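PDB 2GA8: ATP-dependent kinase YFH7 from Saccharomyces cerevisiae, which acts as an ATP-dependent kinase of the P-loop type and could take part in assembly of the endoplasmic reticulum membrane. Local coordinates for residues V125-T130 with F164-R169; Q94-D99 with L171-D176. All blocks are in the same frame, centred on the assembly; numbering follows the deposited sequence.

Interaction 1 of 2, residues V125-T130 with F164-R169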
loop_
_atom_site.group_PDB
_atom_site.type_symbol
_atom_site.label_atom_id
_atom_site.label_comp_id
_atom_site.label_asym_id
_atom_site.label_seq_id
_atom_site.Cartn_x
_atom_site.Cartn_y
_atom_site.Cartn_z
ATOM N N VAL A 125 -8.416 -9.613 8.735
ATOM C CA VAL A 125 -7.787 -10.588 7.850
ATOM C C VAL A 125 -8.699 -11.005 6.708
ATOM O O VAL A 125 -9.922 -10.939 6.819
ATOM C CB VAL A 125 -7.363 -11.872 8.611
ATOM C CG1 VAL A 125 -6.268 -11.549 9.610
ATOM C CG2 VAL A 125 -8.568 -12.487 9.324
ATOM N N ALA A 126 -8.084 -11.424 5.607
ATOM C CA ALA A 126 -8.826 -11.878 4.442
ATOM C C ALA A 126 -8.301 -13.251 4.031
ATOM O O ALA A 126 -7.860 -14.024 4.878
ATOM C CB ALA A 126 -8.695 -10.878 3.301
ATOM N N ARG A 127 -8.313 -13.555 2.739
ATOM C CA ARG A 127 -7.887 -14.881 2.308
ATOM C C ARG A 127 -6.440 -15.265 2.597
ATOM O O ARG A 127 -6.103 -16.442 2.569
ATOM C CB ARG A 127 -8.212 -15.086 0.824
ATOM C CG ARG A 127 -7.294 -14.415 -0.182
ATOM C CD ARG A 127 -7.831 -14.711 -1.582
ATOM N NE ARG A 127 -6.782 -14.900 -2.579
ATOM C CZ ARG A 127 -6.362 -13.961 -3.419
ATOM N NH1 ARG A 127 -6.896 -12.744 -3.389
ATOM N NH2 ARG A 127 -5.416 -14.245 -4.304
ATOM N N GLY A 128 -5.595 -14.283 2.893
ATOM C CA GLY A 128 -4.202 -14.569 3.188
ATOM C C GLY A 128 -3.970 -14.942 4.644
ATOM O O GLY A 128 -2.892 -15.402 5.016
ATOM N N GLY A 129 -4.981 -14.741 5.481
ATOM C CA GLY A 129 -4.835 -15.084 6.883
ATOM C C GLY A 129 -4.076 -14.041 7.677
ATOM O O GLY A 129 -3.895 -12.911 7.225
ATOM N N THR A 130 -3.604 -14.426 8.859
ATOM C CA THR A 130 -2.893 -13.497 9.730
ATOM C C THR A 130 -1.623 -12.876 9.162
ATOM O O THR A 130 -1.225 -11.791 9.586
ATOM C CB THR A 130 -2.546 -14.159 11.078
ATOM O OG1 THR A 130 -1.697 -15.286 10.852
ATOM C CG2 THR A 130 -3.812 -14.611 11.781
ATOM N N PHE A 164 1.385 -7.539 1.338
ATOM C CA PHE A 164 0.168 -8.298 1.102
ATOM C C PHE A 164 0.410 -9.529 0.245
ATOM O O PHE A 164 -0.527 -10.193 -0.199
ATOM C CB PHE A 164 -0.886 -7.379 0.489
ATOM C CG PHE A 164 -1.457 -6.411 1.479
ATOM C CD1 PHE A 164 -2.612 -6.729 2.186
ATOM C CD2 PHE A 164 -0.795 -5.220 1.774
ATOM C CE1 PHE A 164 -3.103 -5.879 3.178
ATOM C CE2 PHE A 164 -1.276 -4.363 2.764
ATOM C CZ PHE A 164 -2.432 -4.695 3.466
ATOM N N HIS A 165 1.680 -9.833 0.025
ATOM C CA HIS A 165 2.040 -11.012 -0.742
ATOM C C HIS A 165 1.570 -12.200 0.100
ATOM O O HIS A 165 1.767 -12.218 1.317
ATOM C CB HIS A 165 3.560 -11.071 -0.921
ATOM C CG HIS A 165 4.000 -11.898 -2.084
ATOM N ND1 HIS A 165 3.858 -11.481 -3.390
ATOM C CD2 HIS A 165 4.569 -13.124 -2.141
ATOM C CE1 HIS A 165 4.319 -12.417 -4.202
ATOM N NE2 HIS A 165 4.756 -13.424 -3.468
ATOM N N LEU A 166 0.933 -13.180 -0.525
ATOM C CA LEU A 166 0.479 -14.342 0.227
ATOM C C LEU A 166 1.711 -15.079 0.744
ATOM O O LEU A 166 2.747 -15.110 0.074
ATOM C CB LEU A 166 -0.359 -15.258 -0.666
ATOM C CG LEU A 166 -1.688 -14.642 -1.112
ATOM C CD1 LEU A 166 -2.372 -15.544 -2.130
ATOM C CD2 LEU A 166 -2.568 -14.420 0.110
ATOM N N SER A 167 1.606 -15.654 1.937
ATOM C CA SER A 167 2.731 -16.372 2.523
ATOM C C SER A 167 3.044 -17.625 1.724
ATOM O O SER A 167 2.197 -18.144 0.995
ATOM C CB SER A 167 2.431 -16.764 3.971
ATOM O OG SER A 167 1.417 -17.749 4.029
ATOM N N ARG A 168 4.267 -18.116 1.875
ATOM C CA ARG A 168 4.682 -19.314 1.168
ATOM C C ARG A 168 3.823 -20.504 1.580
ATOM O O ARG A 168 3.483 -21.346 0.747
ATOM C CB ARG A 168 6.159 -19.591 1.441
ATOM C CG ARG A 168 7.093 -18.535 0.858
ATOM C CD ARG A 168 8.548 -18.820 1.205
ATOM N NE ARG A 168 8.747 -18.939 2.645
ATOM C CZ ARG A 168 9.252 -20.015 3.243
ATOM N NH1 ARG A 168 9.396 -20.038 4.562
ATOM N NH2 ARG A 168 9.614 -21.069 2.522
ATOM N N ARG A 169 3.464 -20.576 2.860
ATOM C CA ARG A 169 2.634 -21.678 3.339
ATOM C C ARG A 169 1.229 -21.542 2.767
ATOM O O ARG A 169 0.524 -22.530 2.578
ATOM C CB ARG A 169 2.572 -21.699 4.868
ATOM C CG ARG A 169 1.684 -22.811 5.417
ATOM C CD ARG A 169 1.761 -22.949 6.938
ATOM N NE ARG A 169 3.037 -23.497 7.394
ATOM C CZ ARG A 169 4.154 -22.790 7.547
ATOM N NH1 ARG A 169 4.167 -21.489 7.284
ATOM N NH2 ARG A 169 5.263 -23.387 7.963
HETATM O O HOH W 1 -0.704 -14.928 3.452
#
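L166 and G128 meet where a type I beta turn, A126 to G129, packs against the residues that lead into helix 168-171. The turn follows strand 123-125 of the mixed sheet and is closed by the backbone bond from G129 N to A126 O; glycine suits its last position, where the backbone angles would jam a CB against the preceding carbonyl oxygen.

L166 carries the contact with both branches of its fork. With chi1 at -67°, its CG stands opposite the carbonyl carbon and beside the backbone N, and the extended chi2 (173°) sends the two methyls to different partners. CD2 settles on the backbone of the turn, 3.5 Å from G128 CA. Glycine suits this place because any CB would point at L166 and come too close to that methyl. CD1 reaches instead toward the end of R127, lying 4.0 Å from NH2 at an oblique approach to the guanidinium, and the two side chains cross at about a right angle.

R127 has CG wedged between its own backbone N and carbonyl carbon (chi1 77°), and the chain then bends at chi3. Its charged end is held elsewhere: NH1 bonds to N193 OD1 and NE to V101 O, which fixes the group beside the leucine methyl.

No direct hydrogen bond joins the two segments; their polar link is one bridging water. S167 is the N-cap of the helix, its OG taking the bond from C170 N, while its own amide turns to this water. The water accepts from S167 N at 2.9 Å and donates to G128 O at 2.7 Å.

Interaction 2 of 2, residues Q94-D99 with L171-D176; sequences QGLFKD and LDLFKD
Apolar contact between L96 and L173 joins the loop after helix 84-92 to the type I beta turn L171 to F174, which begins at the last residue of helix 168-171. This is plain loop-to-turn packing in a partly exposed part of the chain, away from the probable ATP site. The CD1 methyls of L96 and L173 meet end to end at 3.7 Å. Both CA–CB bonds point across the contact, and both side chains have the same shape: CG opposite the carbonyl carbon and chi2 near 180° (172° in L96, 174° in L173), an extended form that carries the methyls out to meet. Branched, uncharged leucine suits both positions because each can fill space without needing a polar partner. R169 and C170 of helix 168-171 also touch L96, while V101 flanks L173.

A looser contact with a charged residue lies beside this. L173 CD1 is 4.1 Å from K98 CA, and its other methyl, CD2, is 4.4 Å from K98 CG. Lysine fits this more open edge: its chain is extended as far as CE and turns at the last bond, and its base, near CG, borders the leucine while NZ lies farther off.

Backbone hydrogen bonds shape each side separately. F174 N bonds to L171 O at 3.2 Å, closing the turn that presents L173. Across from it, Q94 at positive phi ends helix 84-92 in a Schellman motif, and G95, also at positive phi, where glycine is favoured, redirects the chain into L96.

With no hydrogen bond or salt bridge between the segments, their mutual attraction probably comes from van der Waals contact and from partial shielding of leucine carbon from water; nothing directional fixes one segment against the other.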
loop_
_atom_site.group_PDB
_atom_site.type_symbol
_atom_site.label_atom_id
_atom_site.label_comp_id
_atom_site.label_asym_id
_atom_site.label_seq_id
_atom_site.Cartn_x
_atom_site.Cartn_y
_atom_site.Cartn_z
ATOM N N GLN A 94 -2.291 -22.562 11.514
ATOM C CA GLN A 94 -1.170 -21.690 11.173
ATOM C C GLN A 94 -1.575 -20.304 10.655
ATOM O O GLN A 94 -0.856 -19.699 9.857
ATOM C CB GLN A 94 -0.267 -22.380 10.145
ATOM C CG GLN A 94 0.050 -23.838 10.472
ATOM C CD GLN A 94 0.512 -24.035 11.907
ATOM O OE1 GLN A 94 -0.125 -24.746 12.682
ATOM N NE2 GLN A 94 1.621 -23.401 12.266
ATOM N N GLY A 95 -2.723 -19.811 11.113
ATOM C CA GLY A 95 -3.197 -18.498 10.707
ATOM C C GLY A 95 -3.719 -18.421 9.287
ATOM O O GLY A 95 -3.646 -17.366 8.651
ATOM N N LEU A 96 -4.260 -19.530 8.791
ATOM C CA LEU A 96 -4.783 -19.582 7.433
ATOM C C LEU A 96 -6.216 -20.094 7.335
ATOM O O LEU A 96 -6.732 -20.726 8.259
ATOM C CB LEU A 96 -3.873 -20.458 6.567
ATOM C CG LEU A 96 -2.480 -19.909 6.247
ATOM C CD1 LEU A 96 -1.651 -20.970 5.554
ATOM C CD2 LEU A 96 -2.606 -18.682 5.367
ATOM N N PHE A 97 -6.852 -19.788 6.207
ATOM C CA PHE A 97 -8.212 -20.224 5.903
ATOM C C PHE A 97 -8.038 -21.177 4.718
ATOM O O PHE A 97 -8.141 -20.772 3.560
ATOM C CB PHE A 97 -9.087 -19.037 5.478
ATOM C CG PHE A 97 -9.331 -18.031 6.566
ATOM C CD1 PHE A 97 -10.044 -18.379 7.709
ATOM C CD2 PHE A 97 -8.863 -16.726 6.442
ATOM C CE1 PHE A 97 -10.287 -17.439 8.715
ATOM C CE2 PHE A 97 -9.100 -15.779 7.439
ATOM C CZ PHE A 97 -9.816 -16.138 8.578
ATOM N N LYS A 98 -7.763 -22.441 5.020
ATOM C CA LYS A 98 -7.527 -23.457 3.998
ATOM C C LYS A 98 -8.453 -23.450 2.784
ATOM O O LYS A 98 -7.986 -23.549 1.649
ATOM C CB LYS A 98 -7.554 -24.850 4.636
ATOM C CG LYS A 98 -7.143 -25.972 3.690
ATOM C CD LYS A 98 -7.142 -27.318 4.399
ATOM C CE LYS A 98 -6.601 -28.417 3.498
ATOM N NZ LYS A 98 -7.360 -28.529 2.223
ATOM N N ASP A 99 -9.756 -23.323 3.014
ATOM C CA ASP A 99 -10.722 -23.352 1.919
ATOM C C ASP A 99 -10.971 -22.042 1.168
ATOM O O ASP A 99 -11.841 -21.990 0.298
ATOM C CB ASP A 99 -12.066 -23.882 2.429
ATOM C CG ASP A 99 -11.948 -25.253 3.071
ATOM O OD1 ASP A 99 -11.274 -26.130 2.489
ATOM O OD2 ASP A 99 -12.538 -25.458 4.154
ATOM N N LEU A 171 0.604 -20.293 -0.232
ATOM C CA LEU A 171 0.720 -20.729 -1.617
ATOM C C LEU A 171 0.741 -22.253 -1.720
ATOM O O LEU A 171 0.395 -22.812 -2.762
ATOM C CB LEU A 171 1.980 -20.135 -2.254
ATOM C CG LEU A 171 2.044 -18.603 -2.338
ATOM C CD1 LEU A 171 3.348 -18.191 -2.992
ATOM C CD2 LEU A 171 0.856 -18.065 -3.135
ATOM N N ASP A 172 1.135 -22.926 -0.640
ATOM C CA ASP A 172 1.180 -24.388 -0.630
ATOM C C ASP A 172 -0.222 -24.984 -0.621
ATOM O O ASP A 172 -0.402 -26.178 -0.866
ATOM C CB ASP A 172 1.934 -24.907 0.599
ATOM C CG ASP A 172 3.402 -24.532 0.588
ATOM O OD1 ASP A 172 4.040 -24.659 -0.476
ATOM O OD2 ASP A 172 3.920 -24.125 1.649
ATOM N N LEU A 173 -1.210 -24.150 -0.323
ATOM C CA LEU A 173 -2.592 -24.598 -0.267
ATOM C C LEU A 173 -3.329 -24.385 -1.585
ATOM O O LEU A 173 -4.481 -24.792 -1.727
ATOM C CB LEU A 173 -3.327 -23.875 0.863
ATOM C CG LEU A 173 -2.755 -24.103 2.264
ATOM C CD1 LEU A 173 -3.476 -23.216 3.268
ATOM C CD2 LEU A 173 -2.892 -25.574 2.638
ATOM N N PHE A 174 -2.672 -23.741 -2.542
ATOM C CA PHE A 174 -3.287 -23.506 -3.844
ATOM C C PHE A 174 -3.646 -24.849 -4.468
ATOM O O PHE A 174 -2.948 -25.840 -4.255
ATOM C CB PHE A 174 -2.326 -22.751 -4.764
ATOM C CG PHE A 174 -2.522 -21.261 -4.761
ATOM C CD1 PHE A 174 -2.623 -20.556 -3.566
ATOM C CD2 PHE A 174 -2.592 -20.558 -5.960
ATOM C CE1 PHE A 174 -2.788 -19.168 -3.571
ATOM C CE2 PHE A 174 -2.756 -19.174 -5.972
ATOM C CZ PHE A 174 -2.854 -18.478 -4.774
ATOM N N LYS A 175 -4.731 -24.882 -5.235
ATOM C CA LYS A 175 -5.158 -26.119 -5.880
ATOM C C LYS A 175 -3.990 -26.702 -6.667
ATOM O O LYS A 175 -3.910 -27.912 -6.884
ATOM C CB LYS A 175 -6.345 -25.855 -6.812
ATOM C CG LYS A 175 -6.955 -27.117 -7.409
ATOM C CD LYS A 175 -7.475 -28.050 -6.323
ATOM C CE LYS A 175 -7.983 -29.356 -6.913
ATOM N NZ LYS A 175 -8.449 -30.302 -5.860
ATOM N N ASP A 176 -3.081 -25.828 -7.088
ATOM C CA ASP A 176 -1.904 -26.237 -7.840
ATOM C C ASP A 176 -0.666 -25.582 -7.225
ATOM O O ASP A 176 -0.158 -24.584 -7.738
ATOM C CB ASP A 176 -2.048 -25.824 -9.305
ATOM C CG ASP A 176 -0.932 -26.363 -10.171
ATOM O OD1 ASP A 176 -0.753 -27.598 -10.210
ATOM O OD2 ASP A 176 -0.234 -25.554 -10.815
#

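Overall arrangement
The two contacts lie on the same side of the chain's centre, about 9 Å apart between their centres, and away from the probable ATP-binding loop. Along the chain the order is 94-99, 125-130, 164-169, 171-176, so interaction 2 brackets interaction 1. Interaction 1 sets the loop after strand 123-125 against the residues leading into helix 168-171; interaction 2 sets the loop after helix 84-92 against the turn at its other end. They also touch directly: T130 N lies 2.9 Å from G95 O, a probable hydrogen bond, and L96 CD2 packs on G128 O. Together they join the mixed sheet's loops to the chain that follows parallel-sheet strand 156-160.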